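Local coordinates for protein 2-polyprenyl-6-methoxyphenol hydroxylase-like FAD-dependent oxidoreductase (Streptomyces sp. NRRL 11266, PDB 6UI5) that binds flavin-adenine dinucleotide in a Rossmann-type domain and is probably an FAD-dependent oxidoreductase related to aromatic-ring hydroxylases, with a thioredoxin-like C-terminal part, at residues 171-176 against 265-270; 186-191 against 212-217; 437-442 against 453-458; 329-334 against 382-387; 54-59 against 423-428. All coordinates share one frame; numbering follows the deposited sequence.

Contact 1: 171-176 against 265-270; sequences GDDWVI and SIVTRN
The guanidinium of Arg269 has Val267 CB over one face, 3.7 Å above the plane and displaced toward the rim, while Gly171 C, Asp172 N and Asp173 OD1 approach its NH1 end obliquely. The second flat group, the Asp173 carboxylate, takes Thr268 in a two-pronged grip. OD1 accepts from Thr268 N at 2.9 Å (142° at the hydrogen), and OD2 accepts from Thr268 OG1 in a very short bond of 2.5 Å, each oxygen using its syn lone pair. The side chain reaches in because CG stands anti to the carbonyl carbon (chi1 -63°). Arg269 bends back at chi2, so that NH1 gives a hydrogen bond of 2.9 Å to Thr268 O from well above the carbonyl plane and still makes a long salt bridge to Asp173 OD1 at 3.5 Å. Gly171, fully extended at phi 164°, brings its CA to 3.2 Å from that same Thr268 O in a CA-H...O contact. Strands 169-170 and 176-185 both pair antiparallel with strand 257-271, and the loop between them leaves the sheet here. A carboxylate thus replaces a backbone acceptor for Thr268 N. Asp172 N meets Tyr357 OH of the second subunit, so the loop also reaches the dimer interface. Two donors and a nearby guanidinium should all stabilise the ionised form of Asp173 and hold its carboxylate against rotation.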
# COMPACT_ATOMS: atom_id res chain seq x y z
N GLY A 171 4.07 -17.75 -10.03
CA GLY A 171 4.20 -17.06 -8.75
C GLY A 171 5.61 -17.14 -8.18
O GLY A 171 6.52 -17.70 -8.78
N ASP A 172 5.75 -16.55 -7.00
CA ASP A 172 7.04 -16.48 -6.32
C ASP A 172 6.84 -16.18 -4.84
O ASP A 172 5.77 -15.74 -4.43
CB ASP A 172 7.95 -15.44 -6.97
CG ASP A 172 9.39 -15.89 -7.03
OD1 ASP A 172 9.63 -17.11 -6.97
OD2 ASP A 172 10.28 -15.02 -7.13
N ASP A 173 7.86 -16.46 -4.04
CA ASP A 173 7.84 -16.14 -2.61
C ASP A 173 9.22 -15.70 -2.18
O ASP A 173 10.22 -16.25 -2.66
CB ASP A 173 7.37 -17.33 -1.75
CG ASP A 173 5.93 -17.75 -2.07
OD1 ASP A 173 5.80 -18.62 -2.97
OD2 ASP A 173 4.94 -17.23 -1.43
N TRP A 174 9.28 -14.68 -1.32
CA TRP A 174 10.54 -14.28 -0.71
C TRP A 174 10.81 -15.01 0.60
O TRP A 174 11.89 -14.86 1.18
CB TRP A 174 10.58 -12.77 -0.47
CG TRP A 174 9.60 -12.27 0.55
CD1 TRP A 174 9.83 -12.10 1.89
CD2 TRP A 174 8.24 -11.86 0.31
NE1 TRP A 174 8.68 -11.61 2.50
CE2 TRP A 174 7.70 -11.46 1.55
CE3 TRP A 174 7.44 -11.79 -0.83
CZ2 TRP A 174 6.38 -10.99 1.67
CZ3 TRP A 174 6.13 -11.33 -0.70
CH2 TRP A 174 5.61 -10.96 0.54
N VAL A 175 9.84 -15.77 1.09
CA VAL A 175 10.04 -16.62 2.25
C VAL A 175 9.13 -17.83 2.08
O VAL A 175 8.07 -17.75 1.44
CB VAL A 175 9.75 -15.85 3.56
CG1 VAL A 175 8.29 -15.39 3.60
CG2 VAL A 175 10.12 -16.73 4.79
N ILE A 176 9.57 -18.96 2.61
CA ILE A 176 8.79 -20.20 2.59
C ILE A 176 8.19 -20.40 3.98
O ILE A 176 8.92 -20.65 4.95
CB ILE A 176 9.63 -21.41 2.17
CG1 ILE A 176 10.28 -21.18 0.80
CG2 ILE A 176 8.74 -22.62 2.11
CD1 ILE A 176 9.30 -20.62 -0.27
N SER A 265 4.02 -26.72 3.72
CA SER A 265 4.80 -25.56 3.32
C SER A 265 3.88 -24.72 2.43
O SER A 265 2.90 -25.22 1.89
CB SER A 265 6.13 -25.92 2.57
OG SER A 265 5.92 -26.80 1.47
N ILE A 266 4.18 -23.43 2.30
CA ILE A 266 3.31 -22.51 1.56
C ILE A 266 4.10 -21.92 0.41
O ILE A 266 5.15 -21.31 0.63
CB ILE A 266 2.75 -21.38 2.44
CG1 ILE A 266 1.68 -21.92 3.37
CG2 ILE A 266 2.20 -20.23 1.55
CD1 ILE A 266 0.48 -22.51 2.62
N VAL A 267 3.57 -22.05 -0.80
CA VAL A 267 3.99 -21.22 -1.92
C VAL A 267 2.77 -20.46 -2.43
O VAL A 267 1.63 -20.77 -2.09
CB VAL A 267 4.62 -22.03 -3.05
CG1 VAL A 267 6.05 -22.49 -2.63
CG2 VAL A 267 3.72 -23.19 -3.40
N THR A 268 3.03 -19.49 -3.30
CA THR A 268 2.02 -18.58 -3.85
C THR A 268 2.00 -18.71 -5.37
O THR A 268 2.97 -18.35 -6.04
CB THR A 268 2.34 -17.14 -3.46
OG1 THR A 268 2.50 -17.05 -2.05
CG2 THR A 268 1.21 -16.22 -3.91
N ARG A 269 0.90 -19.22 -5.92
CA ARG A 269 0.82 -19.43 -7.36
C ARG A 269 -0.56 -19.07 -7.88
O ARG A 269 -1.57 -19.19 -7.18
CB ARG A 269 1.15 -20.88 -7.79
CG ARG A 269 2.53 -21.39 -7.29
CD ARG A 269 3.74 -21.04 -8.23
NE ARG A 269 4.95 -21.63 -7.66
CZ ARG A 269 5.71 -21.08 -6.72
NH1 ARG A 269 5.47 -19.82 -6.29
NH2 ARG A 269 6.79 -21.79 -6.27
N ASN A 270 -0.58 -18.61 -9.13
CA ASN A 270 -1.81 -18.38 -9.86
C ASN A 270 -1.64 -18.98 -11.25
O ASN A 270 -0.74 -18.59 -11.98
CB ASN A 270 -2.14 -16.89 -9.90
CG ASN A 270 -3.59 -16.60 -10.22
OD1 ASN A 270 -4.46 -17.42 -9.92
ND2 ASN A 270 -3.87 -15.41 -10.82

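Contact 2: 186-191 against 212-217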
# COMPACT_ATOMS: atom_id res chain seq x y z
N ILE A 186 -6.06 -34.10 23.86
CA ILE A 186 -5.34 -33.39 24.90
C ILE A 186 -6.41 -32.85 25.82
O ILE A 186 -7.47 -32.40 25.36
CB ILE A 186 -4.42 -32.30 24.31
CG1 ILE A 186 -3.36 -31.88 25.30
CG2 ILE A 186 -5.21 -31.09 23.86
CD1 ILE A 186 -2.71 -33.05 25.88
N ASN A 187 -6.19 -32.95 27.13
CA ASN A 187 -7.09 -32.35 28.10
C ASN A 187 -7.36 -30.90 27.68
O ASN A 187 -6.64 -30.36 26.84
CB ASN A 187 -6.46 -32.47 29.49
CG ASN A 187 -7.43 -32.20 30.61
OD1 ASN A 187 -8.61 -31.96 30.39
ND2 ASN A 187 -6.93 -32.25 31.84
N ARG A 188 -8.39 -30.26 28.22
CA ARG A 188 -8.59 -28.84 27.94
C ARG A 188 -8.33 -27.98 29.17
O ARG A 188 -7.39 -27.17 29.17
CB ARG A 188 -9.99 -28.57 27.37
CG ARG A 188 -10.29 -27.10 27.09
CD ARG A 188 -11.32 -26.94 25.97
NE ARG A 188 -12.21 -25.79 26.16
CZ ARG A 188 -13.54 -25.86 26.18
NH1 ARG A 188 -14.26 -24.76 26.37
NH2 ARG A 188 -14.15 -27.03 26.01
N GLU A 189 -9.13 -28.16 30.22
CA GLU A 189 -9.04 -27.34 31.43
C GLU A 189 -7.61 -27.30 31.94
O GLU A 189 -7.11 -28.29 32.50
CB GLU A 189 -9.99 -27.87 32.51
CG GLU A 189 -11.41 -27.28 32.44
CD GLU A 189 -11.58 -26.02 33.27
OE1 GLU A 189 -12.60 -25.91 33.99
OE2 GLU A 189 -10.70 -25.13 33.21
N ASP A 190 -6.95 -26.17 31.71
CA ASP A 190 -5.66 -25.81 32.29
C ASP A 190 -4.50 -26.63 31.73
O ASP A 190 -3.46 -26.75 32.38
CB ASP A 190 -5.70 -25.91 33.82
CG ASP A 190 -5.08 -24.71 34.49
OD1 ASP A 190 -4.64 -24.84 35.66
OD2 ASP A 190 -5.02 -23.63 33.85
N VAL A 191 -4.66 -27.21 30.55
CA VAL A 191 -3.55 -27.80 29.81
C VAL A 191 -3.56 -27.07 28.48
O VAL A 191 -3.14 -27.58 27.43
CB VAL A 191 -3.74 -29.32 29.70
CG1 VAL A 191 -5.03 -29.54 29.12
CG2 VAL A 191 -2.65 -29.97 28.87
N LEU A 212 -11.87 -27.88 20.18
CA LEU A 212 -13.13 -28.21 19.54
C LEU A 212 -14.12 -28.74 20.57
O LEU A 212 -15.15 -28.11 20.84
CB LEU A 212 -12.91 -29.23 18.42
CG LEU A 212 -12.20 -28.78 17.14
CD1 LEU A 212 -10.71 -28.71 17.36
CD2 LEU A 212 -12.51 -29.71 15.98
N SER A 213 -13.83 -29.90 21.12
CA SER A 213 -14.47 -30.46 22.29
C SER A 213 -13.50 -30.37 23.46
O SER A 213 -12.33 -30.03 23.28
CB SER A 213 -14.89 -31.92 22.03
OG SER A 213 -13.77 -32.75 21.83
N PRO A 214 -13.95 -30.65 24.69
CA PRO A 214 -13.03 -30.52 25.84
C PRO A 214 -11.87 -31.51 25.83
O PRO A 214 -11.05 -31.48 26.75
CB PRO A 214 -13.95 -30.75 27.05
CG PRO A 214 -15.31 -30.41 26.56
CD PRO A 214 -15.33 -30.89 25.14
N ASP A 215 -11.77 -32.37 24.81
CA ASP A 215 -10.69 -33.34 24.73
C ASP A 215 -9.85 -33.23 23.46
O ASP A 215 -8.73 -33.74 23.45
CB ASP A 215 -11.25 -34.78 24.82
CG ASP A 215 -12.08 -34.99 26.07
OD1 ASP A 215 -11.81 -34.33 27.10
OD2 ASP A 215 -13.01 -35.83 26.03
N VAL A 216 -10.36 -32.60 22.41
CA VAL A 216 -9.63 -32.43 21.16
C VAL A 216 -9.35 -30.94 20.97
O VAL A 216 -10.19 -30.10 21.30
CB VAL A 216 -10.43 -33.00 19.98
CG1 VAL A 216 -9.89 -32.49 18.61
CG2 VAL A 216 -10.44 -34.54 20.03
N MET A 217 -8.17 -30.64 20.45
CA MET A 217 -7.80 -29.28 20.08
C MET A 217 -7.22 -29.28 18.67
O MET A 217 -6.46 -30.19 18.31
CB MET A 217 -6.79 -28.69 21.07
CG MET A 217 -6.46 -27.24 20.82
SD MET A 217 -5.42 -26.50 22.10
CE MET A 217 -3.79 -27.06 21.66
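A beta hairpin of strands 206-211 and 216-225 turns over at 212-215, and its bend meets the chain leaving strand 176-185 at one end of the antiparallel sheet. Ile186, Arg188 and Pro214 have the most surface buried. Ile186 continues the antiparallel pairing of its strand: its N donates to Asp215 O at 2.7 Å, a straight bond (160°) arriving nearly along the C=O axis. Ile186 O also comes to 2.7 Å from Asp215 O; two acceptors this close should repel, which the CA-H of Asp215, directed at Ile186 O over 3.4 Å, may partly offset. The buried side chains of Ile186 and Met217 lie alongside each other and point the same way, with CG2 of Ile186, in the crowded position between backbone N and carbonyl carbon, 4.0 Å from Met217 CB. Leu253 packs on Met217 as well. On the exposed flank a type II turn, closed by Val191 N to Arg188 O at 3.1 Å, begins at Arg188. This arginine sends CG anti to its backbone N (chi1 178°), and the chain runs obliquely across Pro214 instead of bonding to it. At the near end, Arg188 CB sits 3.2 Å from Pro214 O. At the far end the proline ring meets the guanidinium at its edge, Pro214 CG being 3.6 Å from Arg188 NH2.

Contact 3: 437-442 against 453-458; sequences GDASAQ and VVRAQP
Arg455 NH1 serves two acceptors. Across the contact it donates to Ala441 O at 3.1 Å in an almost perfectly straight bond (171°); the acceptor lies in the guanidinium plane, while NH1 stands 28° out of the carbonyl plane. NH1 also forms a salt bridge with Asp434 OD2, and this oxygen in turn accepts from Ala441 N, so one carboxylate secures both the arginine and the loop residue it binds. NH2 has a long, weak ion pair with Glu443. The chain of Arg455 bends at chi2 (-82°) and then runs straight, which lays the guanidinium between two apolar groups: Ala439 CB over one face, 3.9 Å from CZ, and Val453 CG1 over the opposite one, 3.5 Å above the plane. Ala439 CB also packs on the aliphatic part, 3.7 Å from Arg455 CD. At the other end of the contact Gly437 N gives Ala456 O a weak, bent hydrogen bond of 3.2 Å, while Gln457 NE2 approaches Gly437 CA at 3.6 Å. The amides of Asp438 and Ser440 are both taken by Ser436 OG, which helps hold the loop's curl. In the thioredoxin-like C-terminal part, this loop leaves strand 430-434 and folds over the end of 451-455, an edge strand of the mixed sheet, which runs parallel to 430-434 and packs through Val454 on strand 411-414.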
# COMPACT_ATOMS: atom_id res chain seq x y z
N GLY A 437 -43.03 -3.11 -5.82
CA GLY A 437 -44.21 -3.20 -4.98
C GLY A 437 -45.52 -3.30 -5.74
O GLY A 437 -46.55 -3.54 -5.11
N ASP A 438 -45.50 -3.14 -7.07
CA ASP A 438 -46.71 -3.15 -7.89
C ASP A 438 -46.65 -4.13 -9.05
O ASP A 438 -47.60 -4.18 -9.84
CB ASP A 438 -46.99 -1.76 -8.50
CG ASP A 438 -46.77 -0.64 -7.53
OD1 ASP A 438 -47.37 -0.70 -6.43
OD2 ASP A 438 -46.01 0.29 -7.88
N ALA A 439 -45.55 -4.88 -9.19
CA ALA A 439 -45.26 -5.62 -10.42
C ALA A 439 -45.24 -4.69 -11.63
O ALA A 439 -45.74 -5.03 -12.71
CB ALA A 439 -46.24 -6.78 -10.62
N SER A 440 -44.63 -3.51 -11.46
CA SER A 440 -44.47 -2.51 -12.51
C SER A 440 -43.38 -2.87 -13.53
O SER A 440 -43.26 -2.16 -14.54
CB SER A 440 -44.11 -1.16 -11.88
OG SER A 440 -44.82 -0.93 -10.67
N ALA A 441 -42.58 -3.90 -13.30
CA ALA A 441 -41.48 -4.21 -14.21
C ALA A 441 -42.01 -5.05 -15.37
O ALA A 441 -42.87 -5.91 -15.18
CB ALA A 441 -40.35 -4.93 -13.49
N GLN A 442 -41.52 -4.76 -16.57
CA GLN A 442 -41.93 -5.51 -17.76
C GLN A 442 -40.95 -6.65 -17.93
O GLN A 442 -39.78 -6.42 -18.24
CB GLN A 442 -41.97 -4.62 -19.00
CG GLN A 442 -42.22 -5.40 -20.30
CD GLN A 442 -41.62 -4.70 -21.52
OE1 GLN A 442 -41.04 -5.35 -22.40
NE2 GLN A 442 -41.75 -3.37 -21.57
N VAL A 453 -38.79 -14.23 -12.41
CA VAL A 453 -39.22 -12.95 -11.89
C VAL A 453 -39.63 -13.14 -10.44
O VAL A 453 -40.40 -14.04 -10.12
CB VAL A 453 -40.37 -12.36 -12.71
CG1 VAL A 453 -40.64 -10.96 -12.25
CG2 VAL A 453 -40.03 -12.43 -14.19
N VAL A 454 -39.11 -12.28 -9.56
CA VAL A 454 -39.49 -12.21 -8.16
C VAL A 454 -40.03 -10.80 -7.90
O VAL A 454 -39.30 -9.81 -8.05
CB VAL A 454 -38.30 -12.54 -7.24
CG1 VAL A 454 -38.61 -12.21 -5.78
CG2 VAL A 454 -37.81 -14.03 -7.44
N ARG A 455 -41.31 -10.71 -7.51
CA ARG A 455 -41.99 -9.45 -7.23
C ARG A 455 -42.01 -9.22 -5.73
O ARG A 455 -42.64 -9.98 -4.98
CB ARG A 455 -43.43 -9.46 -7.75
CG ARG A 455 -43.64 -10.05 -9.12
CD ARG A 455 -43.32 -9.04 -10.22
NE ARG A 455 -43.76 -9.56 -11.52
CZ ARG A 455 -43.65 -8.91 -12.67
NH1 ARG A 455 -43.11 -7.69 -12.70
NH2 ARG A 455 -44.08 -9.48 -13.79
N ALA A 456 -41.35 -8.16 -5.29
CA ALA A 456 -41.17 -7.93 -3.87
C ALA A 456 -41.39 -6.45 -3.56
O ALA A 456 -41.60 -5.62 -4.44
CB ALA A 456 -39.76 -8.37 -3.42
N GLN A 457 -41.29 -6.15 -2.28
CA GLN A 457 -41.47 -4.82 -1.77
C GLN A 457 -40.20 -4.00 -1.92
O GLN A 457 -39.11 -4.56 -2.02
CB GLN A 457 -41.94 -4.88 -0.33
CG GLN A 457 -43.34 -5.51 -0.32
CD GLN A 457 -44.35 -4.49 -0.82
OE1 GLN A 457 -44.46 -3.39 -0.28
NE2 GLN A 457 -45.07 -4.84 -1.89
N PRO A 458 -40.32 -2.68 -2.05
CA PRO A 458 -39.12 -1.86 -2.22
C PRO A 458 -38.18 -2.05 -1.04
O PRO A 458 -38.60 -2.22 0.10
CB PRO A 458 -39.67 -0.43 -2.30
CG PRO A 458 -41.03 -0.50 -1.71
CD PRO A 458 -41.55 -1.86 -2.07

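Contact 4: 329-334 against 382-387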
# COMPACT_ATOMS: atom_id res chain seq x y z
N VAL A 329 -11.71 -14.99 -17.34
CA VAL A 329 -11.61 -13.55 -17.14
C VAL A 329 -12.00 -13.18 -15.72
O VAL A 329 -11.27 -12.49 -15.00
CB VAL A 329 -12.48 -12.80 -18.14
CG1 VAL A 329 -12.35 -11.30 -17.89
CG2 VAL A 329 -12.08 -13.16 -19.54
N GLU A 330 -13.17 -13.65 -15.30
CA GLU A 330 -13.69 -13.26 -14.00
C GLU A 330 -12.87 -13.87 -12.88
O GLU A 330 -12.55 -13.18 -11.91
CB GLU A 330 -15.16 -13.69 -13.89
CG GLU A 330 -16.08 -12.64 -14.47
CD GLU A 330 -17.40 -13.22 -14.95
OE1 GLU A 330 -18.02 -12.59 -15.83
OE2 GLU A 330 -17.81 -14.29 -14.45
N ARG A 331 -12.48 -15.14 -13.02
CA ARG A 331 -11.93 -15.86 -11.87
C ARG A 331 -10.42 -15.77 -11.78
O ARG A 331 -9.89 -15.73 -10.66
CB ARG A 331 -12.39 -17.29 -11.91
CG ARG A 331 -13.88 -17.36 -11.54
CD ARG A 331 -13.98 -17.49 -10.04
NE ARG A 331 -14.10 -16.25 -9.31
CZ ARG A 331 -14.01 -16.15 -7.99
NH1 ARG A 331 -13.76 -17.25 -7.27
NH2 ARG A 331 -14.17 -14.97 -7.39
N HIS A 332 -9.70 -15.66 -12.89
CA HIS A 332 -8.28 -15.39 -12.79
C HIS A 332 -8.01 -14.08 -12.05
O HIS A 332 -7.03 -13.99 -11.30
CB HIS A 332 -7.63 -15.35 -14.17
CG HIS A 332 -6.16 -15.07 -14.14
ND1 HIS A 332 -5.64 -13.84 -13.81
CD2 HIS A 332 -5.10 -15.87 -14.40
CE1 HIS A 332 -4.32 -13.88 -13.86
NE2 HIS A 332 -3.97 -15.10 -14.22
N LEU A 333 -8.86 -13.06 -12.24
CA LEU A 333 -8.66 -11.80 -11.52
C LEU A 333 -8.78 -12.04 -10.03
O LEU A 333 -7.98 -11.53 -9.24
CB LEU A 333 -9.65 -10.72 -11.96
CG LEU A 333 -9.89 -9.48 -11.07
CD1 LEU A 333 -8.63 -8.58 -10.91
CD2 LEU A 333 -11.03 -8.57 -11.64
N ALA A 334 -9.79 -12.82 -9.63
CA ALA A 334 -10.04 -13.04 -8.21
C ALA A 334 -8.90 -13.84 -7.58
O ALA A 334 -8.47 -13.55 -6.44
CB ALA A 334 -11.39 -13.76 -8.05
N LEU A 382 -16.40 -10.76 -0.63
CA LEU A 382 -17.41 -9.91 -1.27
C LEU A 382 -16.88 -9.44 -2.60
O LEU A 382 -17.54 -9.53 -3.63
CB LEU A 382 -17.76 -8.70 -0.41
CG LEU A 382 -18.35 -9.08 0.94
CD1 LEU A 382 -18.49 -7.84 1.82
CD2 LEU A 382 -19.67 -9.85 0.73
N GLY A 383 -15.66 -8.90 -2.56
CA GLY A 383 -14.60 -9.35 -3.43
C GLY A 383 -14.80 -8.85 -4.81
O GLY A 383 -15.83 -8.27 -5.14
N PRO A 384 -13.88 -9.19 -5.66
CA PRO A 384 -13.76 -8.51 -6.97
C PRO A 384 -15.12 -8.43 -7.65
O PRO A 384 -15.74 -9.46 -7.93
CB PRO A 384 -12.78 -9.40 -7.74
CG PRO A 384 -13.00 -10.80 -7.12
CD PRO A 384 -13.49 -10.61 -5.70
N ALA A 385 -15.62 -7.20 -7.83
CA ALA A 385 -16.73 -6.96 -8.74
C ALA A 385 -16.42 -7.56 -10.11
O ALA A 385 -15.33 -7.37 -10.64
CB ALA A 385 -16.99 -5.46 -8.89
N VAL A 386 -17.37 -8.32 -10.63
CA VAL A 386 -17.24 -8.86 -11.99
C VAL A 386 -17.43 -7.72 -12.99
O VAL A 386 -18.42 -6.97 -12.87
CB VAL A 386 -18.26 -9.98 -12.22
CG1 VAL A 386 -18.50 -10.20 -13.72
CG2 VAL A 386 -17.81 -11.28 -11.50
N PRO A 387 -16.53 -7.54 -13.94
CA PRO A 387 -16.65 -6.39 -14.85
C PRO A 387 -17.87 -6.53 -15.75
O PRO A 387 -18.06 -7.55 -16.42
CB PRO A 387 -15.34 -6.42 -15.64
CG PRO A 387 -14.86 -7.84 -15.55
CD PRO A 387 -15.34 -8.37 -14.24
O HOH W 1 -17.10 -10.37 -17.07
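Glu330 OE1 is held by two partners, a water that donates to it at 2.7 Å and Arg469 in a salt bridge; OE2 has two more, Lys310 in a second salt bridge and Asn306. The motif is a helix side packed on a proline-rich extended segment: Glu330, Leu333 and Ala334, on one flank of helix 325-346, face Pro384, Val386 and Pro387. The same water donates to Pro387 O at 3.0 Å and so bridges the two segments, which otherwise meet by van der Waals packing. Glu330 stretches out beyond CG, and Val386 crosses it obliquely with both methyls on the acidic chain: CG1 presses close against OE1 at 3.2 Å, and CG2 lies 3.7 Å from Glu330 CG. This packing probably limits movement of the carboxylate, and the lysine and arginine should balance its charge. Val386 itself is tied by its backbone to Gly404. Further along the helix, Pro384 points its ring at the helix surface. Leu333 CD2 approaches Pro384 CB at 4.4 Å, and Arg331, whose NH1 is bound to Asp303, only brushes the ring with NH2. Asn306, Lys310 and Asp303 all stand on helix 295-316, so polar pairs join the two helices beside this apolar seam. Ala334 CB meets Pro384 CG at 3.5 Å.

Contact 5: 54-59 against 423-428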
# COMPACT_ATOMS: atom_id res chain seq x y z
N LEU A 54 -23.08 -19.72 -0.28
CA LEU A 54 -23.73 -20.93 0.22
C LEU A 54 -25.20 -20.67 0.53
O LEU A 54 -26.03 -21.58 0.41
CB LEU A 54 -23.03 -21.46 1.47
CG LEU A 54 -21.58 -21.96 1.44
CD1 LEU A 54 -21.03 -22.17 2.86
CD2 LEU A 54 -21.50 -23.26 0.71
N ASP A 55 -25.54 -19.43 0.90
CA ASP A 55 -26.94 -19.07 1.14
C ASP A 55 -27.76 -19.22 -0.13
O ASP A 55 -28.91 -19.67 -0.10
CB ASP A 55 -27.04 -17.65 1.67
CG ASP A 55 -27.43 -17.60 3.11
OD1 ASP A 55 -27.98 -18.61 3.62
OD2 ASP A 55 -27.21 -16.54 3.74
N GLN A 56 -27.18 -18.88 -1.28
CA GLN A 56 -27.83 -19.03 -2.57
C GLN A 56 -28.27 -20.46 -2.85
O GLN A 56 -29.03 -20.68 -3.81
CB GLN A 56 -26.87 -18.54 -3.66
CG GLN A 56 -26.82 -17.00 -3.72
CD GLN A 56 -25.77 -16.48 -4.66
OE1 GLN A 56 -25.42 -15.30 -4.58
NE2 GLN A 56 -25.24 -17.36 -5.57
N ARG A 57 -27.84 -21.45 -2.04
CA ARG A 57 -28.24 -22.83 -2.29
C ARG A 57 -28.77 -23.49 -1.03
O ARG A 57 -28.82 -24.73 -0.94
CB ARG A 57 -27.05 -23.59 -2.90
CG ARG A 57 -26.41 -22.79 -4.04
CD ARG A 57 -26.96 -23.17 -5.40
NE ARG A 57 -26.29 -22.48 -6.51
CZ ARG A 57 -26.78 -21.40 -7.09
NH1 ARG A 57 -27.95 -20.90 -6.69
NH2 ARG A 57 -26.09 -20.86 -8.11
N GLY A 58 -29.19 -22.67 -0.05
CA GLY A 58 -29.75 -23.22 1.17
C GLY A 58 -28.77 -23.96 2.05
O GLY A 58 -29.21 -24.66 2.98
N LEU A 59 -27.48 -23.85 1.80
CA LEU A 59 -26.47 -24.59 2.54
C LEU A 59 -25.90 -23.83 3.73
O LEU A 59 -25.11 -24.41 4.48
CB LEU A 59 -25.33 -24.99 1.61
CG LEU A 59 -25.78 -25.75 0.36
CD1 LEU A 59 -24.73 -25.67 -0.72
CD2 LEU A 59 -26.06 -27.20 0.72
N GLU A 423 -31.58 -16.32 -1.19
CA GLU A 423 -32.48 -17.46 -1.34
C GLU A 423 -33.23 -17.50 -2.69
O GLU A 423 -33.65 -18.60 -3.10
CB GLU A 423 -33.49 -17.48 -0.19
CG GLU A 423 -32.83 -17.53 1.19
CD GLU A 423 -33.85 -17.47 2.33
OE1 GLU A 423 -33.65 -16.66 3.26
OE2 GLU A 423 -34.85 -18.24 2.30
N THR A 424 -33.43 -16.37 -3.38
CA THR A 424 -34.19 -16.41 -4.63
C THR A 424 -33.44 -17.15 -5.72
O THR A 424 -34.07 -17.68 -6.65
CB THR A 424 -34.52 -15.00 -5.15
OG1 THR A 424 -33.32 -14.32 -5.54
CG2 THR A 424 -35.25 -14.18 -4.10
N LEU A 425 -32.11 -17.19 -5.66
CA LEU A 425 -31.31 -17.95 -6.62
C LEU A 425 -31.27 -19.48 -6.35
O LEU A 425 -30.54 -20.18 -7.05
CB LEU A 425 -29.88 -17.41 -6.67
CG LEU A 425 -29.73 -15.94 -7.09
CD1 LEU A 425 -29.16 -15.04 -5.96
CD2 LEU A 425 -28.86 -15.83 -8.31
N GLN A 426 -32.06 -20.03 -5.42
CA GLN A 426 -31.89 -21.46 -5.12
C GLN A 426 -32.37 -22.37 -6.23
O GLN A 426 -31.98 -23.54 -6.26
CB GLN A 426 -32.63 -21.85 -3.83
CG GLN A 426 -31.99 -21.23 -2.62
CD GLN A 426 -32.66 -21.62 -1.33
OE1 GLN A 426 -33.40 -22.60 -1.27
NE2 GLN A 426 -32.39 -20.86 -0.27
N SER A 427 -33.21 -21.88 -7.15
CA SER A 427 -33.61 -22.72 -8.27
C SER A 427 -32.46 -22.98 -9.26
O SER A 427 -32.63 -23.79 -10.19
CB SER A 427 -34.79 -22.08 -8.99
OG SER A 427 -34.52 -20.72 -9.29
N GLY A 428 -31.31 -22.33 -9.08
CA GLY A 428 -30.23 -22.41 -10.03
C GLY A 428 -30.33 -21.48 -11.23
O GLY A 428 -29.44 -21.51 -12.09
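A Schellman motif closes helix 48-55 of the FAD-binding part, and its turn docks on the 423-428 segment of the thioredoxin-like C-terminal part. Gly58, with positive phi, is the C-prime residue: Leu59 N returns to Leu54 O and Gly58 N to Asp55 O, both at 3.0 Å. Leu54 O also accepts from Arg57 N, so the helix end is well tied. The turn presents Gln56 O to the other segment, where the CA-H of Gln426 points at it over 3.2 Å and Gln426 CG lies equally near. The extended side chain of Gln426 continues alongside the turn toward Gly58. Gln56 and Leu425 run side by side in the same direction, Leu425 CD1 resting 3.8 Å from Gln56 CG. Arg57 starts away from the partner but bends at chi2 (-94°), bringing its guanidinium back: Leu425 O lies at its edge, 2.7 Å from NH1, and Gly428 CA over one face, 4.3 Å from NH1. NH1 makes a weak hydrogen bond to Gln56 O, while NE forms a salt bridge with Glu20 and NH2 bonds Pro470 O. Arg24 stands close to Arg57 NH2 as a like charge, which Glu20 may partly offset. The carbonyls of Gln56 and Leu425 thus gather around one guanidinium, whose positive charge probably draws the helix end and the 423-428 segment together.

How the contacts relate
Contacts 1 and 2 share the antiparallel sheet built on strands 176-185, 216-225 and 257-271; their centres are 34 Å apart, and contact 2 falls within the chain spanned by contact 1. Contact 4 follows, on helix 325-346, and touches contact 1 where Asn270 ND2 lies 3.4 Å from His332 NE2. Contact 5 encloses all three: its segments are 364 residues apart, and it joins the FAD-binding part to the C-terminal part. Contact 3 comes last, 20 Å from contact 5 between centres, with Val454 CG2 packed 4.1 Å from Thr424 CB. Contacts 2 and 3 are farthest apart, 53 Å between centres, and contacts 1 and 3 lie on opposite sides of the chain's centre.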